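Local coordinates for pullulanase (Bacillus acidopullulyticus, PDB 2WAN), which probably hydrolyses the alpha-1,6-glucosidic linkages of pullulan and the branch points of starch-derived glucans, at residues Arg397-Asn402 against Ile497-Pro502; Val491-Ser496 against Val516-Tyr521. One frame throughout, in Å; residues are numbered along the deposited sequence.

How the contacts relate
Contacts 1 and 2 are neighbours, with centres about 7 Å apart. Contact 2 is internal to the catalytic domain. Contact 1 brings loop 397-402, which joins two strands of the antiparallel sheet of the carbohydrate-binding module 48 region, onto that domain. They meet at two carboxylates: Glu499 OE2 of contact 1 lies 2.6 Å from Glu493 OE2 of contact 2. Arg530 NH1 forms a salt bridge to each residue, Arg512 NH2 pairs with Glu493 OE2, and both would partly offset the charge; a proton shared between the acids is possible. Ile399 CD1 also packs 3.6 Å from Glu493 OE2. Segments 497-502, 491-496 and 516-521 all belong to the connection from barrel strand 485-488 to helix 529-543; 397-402 does not.

Contact 1: residues Arg397-Asn402 against Ile497-Pro502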
loop_
_atom_site.group_PDB
_atom_site.type_symbol
_atom_site.label_atom_id
_atom_site.label_comp_id
_atom_site.label_asym_id
_atom_site.label_seq_id
_atom_site.Cartn_x
_atom_site.Cartn_y
_atom_site.Cartn_z
ATOM N N ARG A 397 2.648 -20.739 10.953
ATOM C CA ARG A 397 1.199 -20.600 10.847
ATOM C C ARG A 397 0.495 -20.502 12.193
ATOM O O ARG A 397 -0.709 -20.233 12.234
ATOM C CB ARG A 397 0.578 -21.771 10.075
ATOM C CG ARG A 397 1.250 -22.134 8.754
ATOM C CD ARG A 397 1.554 -20.914 7.865
ATOM N NE ARG A 397 1.797 -21.352 6.483
ATOM C CZ ARG A 397 2.222 -20.554 5.509
ATOM N NH1 ARG A 397 2.487 -19.277 5.748
ATOM N NH2 ARG A 397 2.377 -21.032 4.280
ATOM N N ALA A 398 1.229 -20.775 13.273
ATOM C CA ALA A 398 0.735 -20.697 14.651
ATOM C C ALA A 398 1.954 -20.432 15.555
ATOM O O ALA A 398 3.108 -20.561 15.100
ATOM C CB ALA A 398 0.030 -21.993 15.039
ATOM N N ILE A 399 1.689 -20.018 16.791
ATOM C CA ILE A 399 2.732 -19.561 17.720
ATOM C C ILE A 399 2.453 -19.949 19.178
ATOM O O ILE A 399 1.328 -20.295 19.544
ATOM C CB ILE A 399 2.891 -18.011 17.672
ATOM C CG1 ILE A 399 1.517 -17.330 17.827
ATOM C CG2 ILE A 399 3.636 -17.562 16.406
ATOM C CD1 ILE A 399 1.576 -15.768 18.053
ATOM N N SER A 400 3.485 -19.876 20.018
ATOM C CA SER A 400 3.260 -19.848 21.450
ATOM C C SER A 400 2.627 -18.496 21.766
ATOM O O SER A 400 2.659 -17.587 20.916
ATOM C CB SER A 400 4.592 -19.973 22.186
ATOM O OG SER A 400 5.438 -18.894 21.837
ATOM N N VAL A 401 2.082 -18.359 22.976
ATOM C CA VAL A 401 1.552 -17.065 23.440
ATOM C C VAL A 401 2.648 -16.012 23.282
ATOM O O VAL A 401 3.805 -16.247 23.687
ATOM C CB VAL A 401 1.067 -17.143 24.913
ATOM C CG1 VAL A 401 0.528 -15.784 25.397
ATOM C CG2 VAL A 401 -0.030 -18.186 25.043
ATOM N N ASN A 402 2.300 -14.874 22.667
ATOM C CA ASN A 402 3.257 -13.769 22.423
ATOM C C ASN A 402 4.406 -14.078 21.460
ATOM O O ASN A 402 5.399 -13.321 21.375
ATOM C CB ASN A 402 3.808 -13.194 23.738
ATOM C CG ASN A 402 2.787 -12.347 24.488
ATOM O OD1 ASN A 402 2.772 -12.324 25.733
ATOM N ND2 ASN A 402 1.955 -11.629 23.748
ATOM N N ILE A 497 -0.205 -5.678 21.394
ATOM C CA ILE A 497 -1.024 -6.276 22.437
ATOM C C ILE A 497 -0.304 -7.497 23.008
ATOM O O ILE A 497 0.077 -8.413 22.274
ATOM C CB ILE A 497 -2.447 -6.673 21.919
ATOM C CG1 ILE A 497 -3.203 -5.415 21.434
ATOM C CG2 ILE A 497 -3.228 -7.485 23.013
ATOM C CD1 ILE A 497 -4.628 -5.694 20.908
ATOM N N ASP A 498 -0.083 -7.469 24.317
ATOM C CA ASP A 498 0.419 -8.619 25.057
ATOM C C ASP A 498 -0.744 -9.595 25.165
ATOM O O ASP A 498 -1.773 -9.262 25.725
ATOM C CB ASP A 498 0.897 -8.144 26.444
ATOM C CG ASP A 498 1.325 -9.281 27.382
ATOM O OD1 ASP A 498 1.086 -10.487 27.138
ATOM O OD2 ASP A 498 1.913 -8.933 28.423
ATOM N N GLU A 499 -0.581 -10.796 24.607
ATOM C CA GLU A 499 -1.662 -11.794 24.599
ATOM C C GLU A 499 -2.085 -12.303 25.968
ATOM O O GLU A 499 -3.125 -12.962 26.085
ATOM C CB GLU A 499 -1.318 -12.964 23.677
ATOM C CG GLU A 499 -1.361 -12.566 22.191
ATOM C CD GLU A 499 -1.012 -13.713 21.241
ATOM O OE1 GLU A 499 -0.451 -14.748 21.692
ATOM O OE2 GLU A 499 -1.286 -13.575 20.022
ATOM N N THR A 500 -1.281 -12.029 27.002
ATOM C CA THR A 500 -1.704 -12.352 28.369
ATOM C C THR A 500 -2.592 -11.248 28.937
ATOM O O THR A 500 -3.195 -11.427 30.003
ATOM C CB THR A 500 -0.507 -12.606 29.352
ATOM O OG1 THR A 500 0.214 -11.389 29.565
ATOM C CG2 THR A 500 0.429 -13.673 28.816
ATOM N N GLN A 501 -2.646 -10.115 28.228
ATOM C CA GLN A 501 -3.513 -8.991 28.592
ATOM C C GLN A 501 -4.312 -8.585 27.355
ATOM O O GLN A 501 -4.119 -7.491 26.798
ATOM C CB GLN A 501 -2.676 -7.827 29.127
ATOM C CG GLN A 501 -1.987 -8.131 30.447
ATOM C CD GLN A 501 -0.968 -7.081 30.828
ATOM O OE1 GLN A 501 -0.684 -6.165 30.055
ATOM N NE2 GLN A 501 -0.410 -7.206 32.026
ATOM N N PRO A 502 -5.219 -9.478 26.902
ATOM C CA PRO A 502 -5.787 -9.308 25.556
ATOM C C PRO A 502 -6.847 -8.217 25.408
ATOM O O PRO A 502 -7.372 -8.023 24.308
ATOM C CB PRO A 502 -6.403 -10.676 25.272
ATOM C CG PRO A 502 -6.832 -11.169 26.627
ATOM C CD PRO A 502 -5.800 -10.649 27.595
#
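Ile399 touches Glu499 with its terminal methyl. Its CD1 lies 4.1 Å from Glu499 OE2, the oxygen that also forms a salt bridge with Arg530. An apolar methyl thus lies next to the charged group.

Ser400 adds little across the contact. Its OG is hydrogen-bonded to Thr404 OG1 and Arg405 N, within its own loop.

Val401 packs with one methyl branch. CG1 is anti to the backbone N (chi1 179°) and lies 3.8 Å from Glu499 CB. The same CG1 is 4.0 Å from Thr500 CG2, so it bridges two residues of the opposing turn. The backbone N of Val401 bonds to Glu347 OE2.

The backbone N of Asn402 donates a hydrogen bond to Glu499 OE1 at 2.9 Å, almost straight at 174°. The N-H arrives from above the carboxylate plane. Glu499 is extended beyond CG, which carries its carboxylate up to the loop. The Asn402 side chain lies against Asp498 and Glu499, where the type I turn from Asp498 to Gln501 begins.

Asp498 shapes that turn. Its OD1 accepts from Thr500 N at 2.8 Å, an Asx turn, and from Thr500 OG1 at 2.7 Å. Both donors approach from the same face of the carboxylate. An alanine here would remove this acceptor and would probably leave Thr500 N and OG1 without their mate, with the Thr500 hydroxyl freer to turn.

Loop 397-402 runs between strands 388-391 and 406-407, and Ala398 has backbone bonding to Met407. Arg397 makes a cation-pi contact with Tyr609 of helix 597-614. Loop 497-502 lies between strands 492-494 and 511-513, and Glu499 is tied to helix 529-543 through Arg530.

Contact 2: residues Val491-Ser496 against Val516-Tyr521; sequences VEEFNS and VPEGAY
Val491 O accepts from Glu518 N at 2.7 Å, with the donor above the carbonyl plane. The CA-H of Pro517 also points at this oxygen. On the other side of the Glu492-Pro517 pair, Glu493 N donates to Val516 O at 2.8 Å. These two backbone bonds flank an antiparallel, non-hydrogen-bonded bridge.

Two glutamates then take up backbone N-H groups. Glu493 OE1 receives Gly519 N at 3.1 Å on its syn lone pair, through a bent bond of 140°. Gly519 N has a further weak bond to Glu499 OE2. Glu518 OE1 receives Phe494 N at 3.0 Å, nearly straight and close to the line of its C-O bond. Its other oxygen, OE2, accepts from Ala520 N at 3.3 Å. Glu518 CG is anti to the backbone N, and the bend at chi2 (60°) brings CD beside the CZ and CE2 rim of Phe494. OE1 comes to lie 3.4 Å above the ring centre, and carboxylate and ring are stacked, 23° apart.

Glu493 OE1 and Glu518 OE1 are only 3.3 Å apart and are both acceptors. Arg530 forms a salt bridge to Glu493 OE1, and Arg512 one to Glu493 OE2. These cations probably ease the repulsion. Arg530 also bonds to Pro517 O.

Tyr521 adds ring contacts. Its OH sits at the edge of Phe494, 3.5 Å from CZ, and Val491 CG1 touches the tyrosine ring obliquely.

Segment 491-496 leads off barrel strand 485-488, and segment 516-521 runs on toward helix 529-543. The arrangement is a short antiparallel excursion within a beta-alpha connection of the (beta/alpha)8 barrel, the catalytic fold of the alpha-amylase family.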
loop_
_atom_site.group_PDB
_atom_site.type_symbol
_atom_site.label_atom_id
_atom_site.label_comp_id
_atom_site.label_asym_id
_atom_site.label_seq_id
_atom_site.Cartn_x
_atom_site.Cartn_y
_atom_site.Cartn_z
ATOM N N VAL A 491 -5.962 -8.287 11.200
ATOM C CA VAL A 491 -6.029 -9.546 11.971
ATOM C C VAL A 491 -4.771 -10.428 11.808
ATOM O O VAL A 491 -4.722 -11.535 12.339
ATOM C CB VAL A 491 -7.325 -10.345 11.688
ATOM C CG1 VAL A 491 -8.577 -9.499 12.032
ATOM C CG2 VAL A 491 -7.360 -10.880 10.229
ATOM N N GLU A 492 -3.770 -9.968 11.058
ATOM C CA GLU A 492 -2.456 -10.645 11.096
ATOM C C GLU A 492 -1.742 -10.207 12.370
ATOM O O GLU A 492 -1.657 -9.005 12.665
ATOM C CB GLU A 492 -1.606 -10.317 9.874
ATOM C CG GLU A 492 -2.233 -10.816 8.577
ATOM C CD GLU A 492 -1.469 -10.430 7.328
ATOM O OE1 GLU A 492 -0.599 -9.524 7.383
ATOM O OE2 GLU A 492 -1.775 -11.037 6.270
ATOM N N GLU A 493 -1.241 -11.196 13.119
ATOM C CA GLU A 493 -0.584 -10.999 14.416
ATOM C C GLU A 493 0.331 -9.775 14.491
ATOM O O GLU A 493 1.289 -9.639 13.717
ATOM C CB GLU A 493 0.245 -12.245 14.775
ATOM C CG GLU A 493 0.897 -12.175 16.161
ATOM C CD GLU A 493 -0.044 -12.485 17.309
ATOM O OE1 GLU A 493 -1.219 -12.824 17.072
ATOM O OE2 GLU A 493 0.392 -12.355 18.477
ATOM N N PHE A 494 0.023 -8.913 15.447
ATOM C CA PHE A 494 0.788 -7.697 15.666
ATOM C C PHE A 494 1.375 -7.634 17.083
ATOM O O PHE A 494 0.972 -8.387 17.979
ATOM C CB PHE A 494 -0.038 -6.440 15.302
ATOM C CG PHE A 494 -1.415 -6.385 15.920
ATOM C CD1 PHE A 494 -1.590 -5.878 17.207
ATOM C CD2 PHE A 494 -2.554 -6.810 15.203
ATOM C CE1 PHE A 494 -2.860 -5.802 17.788
ATOM C CE2 PHE A 494 -3.826 -6.728 15.777
ATOM C CZ PHE A 494 -3.984 -6.227 17.070
ATOM N N ASN A 495 2.324 -6.725 17.287
ATOM C CA ASN A 495 3.137 -6.733 18.505
ATOM C C ASN A 495 2.560 -5.973 19.706
ATOM O O ASN A 495 2.917 -6.260 20.860
ATOM C CB ASN A 495 4.542 -6.204 18.159
ATOM C CG ASN A 495 5.529 -6.376 19.301
ATOM O OD1 ASN A 495 5.921 -7.505 19.644
ATOM N ND2 ASN A 495 5.910 -5.258 19.925
ATOM N N SER A 496 1.658 -5.015 19.447
ATOM C CA SER A 496 1.285 -4.000 20.447
ATOM C C SER A 496 0.398 -4.509 21.585
ATOM O O SER A 496 0.279 -3.864 22.638
ATOM C CB SER A 496 0.649 -2.783 19.763
ATOM O OG SER A 496 -0.323 -3.184 18.802
ATOM N N VAL A 516 -0.204 -15.557 10.854
ATOM C CA VAL A 516 -0.870 -16.019 12.082
ATOM C C VAL A 516 -1.999 -15.033 12.425
ATOM O O VAL A 516 -1.783 -13.829 12.370
ATOM C CB VAL A 516 0.120 -16.063 13.292
ATOM C CG1 VAL A 516 -0.578 -16.495 14.589
ATOM C CG2 VAL A 516 1.357 -16.972 12.983
ATOM N N PRO A 517 -3.205 -15.541 12.784
ATOM C CA PRO A 517 -4.281 -14.662 13.243
ATOM C C PRO A 517 -3.957 -14.018 14.582
ATOM O O PRO A 517 -3.368 -14.665 15.459
ATOM C CB PRO A 517 -5.469 -15.625 13.423
ATOM C CG PRO A 517 -5.153 -16.781 12.523
ATOM C CD PRO A 517 -3.666 -16.945 12.704
ATOM N N GLU A 518 -4.342 -12.752 14.738
ATOM C CA GLU A 518 -4.174 -12.068 16.022
ATOM C C GLU A 518 -4.820 -12.831 17.190
ATOM O O GLU A 518 -6.015 -13.148 17.156
ATOM C CB GLU A 518 -4.719 -10.641 15.944
ATOM C CG GLU A 518 -4.693 -9.915 17.307
ATOM C CD GLU A 518 -3.299 -9.789 17.903
ATOM O OE1 GLU A 518 -2.322 -9.669 17.135
ATOM O OE2 GLU A 518 -3.164 -9.781 19.173
ATOM N N GLY A 519 -4.032 -13.077 18.238
ATOM C CA GLY A 519 -4.496 -13.869 19.384
ATOM C C GLY A 519 -5.520 -13.179 20.259
ATOM O O GLY A 519 -6.412 -13.826 20.824
ATOM N N ALA A 520 -5.400 -11.855 20.370
ATOM C CA ALA A 520 -6.268 -11.071 21.270
ATOM C C ALA A 520 -7.752 -11.217 20.901
ATOM O O ALA A 520 -8.613 -11.106 21.765
ATOM C CB ALA A 520 -5.857 -9.574 21.276
ATOM N N TYR A 521 -8.036 -11.505 19.628
ATOM C CA TYR A 521 -9.428 -11.649 19.171
ATOM C C TYR A 521 -9.950 -13.091 19.241
ATOM O O TYR A 521 -11.109 -13.338 18.909
ATOM C CB TYR A 521 -9.578 -11.083 17.734
ATOM C CG TYR A 521 -9.023 -9.686 17.547
ATOM C CD1 TYR A 521 -9.187 -8.712 18.542
ATOM C CD2 TYR A 521 -8.345 -9.326 16.372
ATOM C CE1 TYR A 521 -8.663 -7.410 18.389
ATOM C CE2 TYR A 521 -7.811 -8.015 16.205
ATOM C CZ TYR A 521 -7.993 -7.073 17.230
ATOM O OH TYR A 521 -7.492 -5.802 17.091
#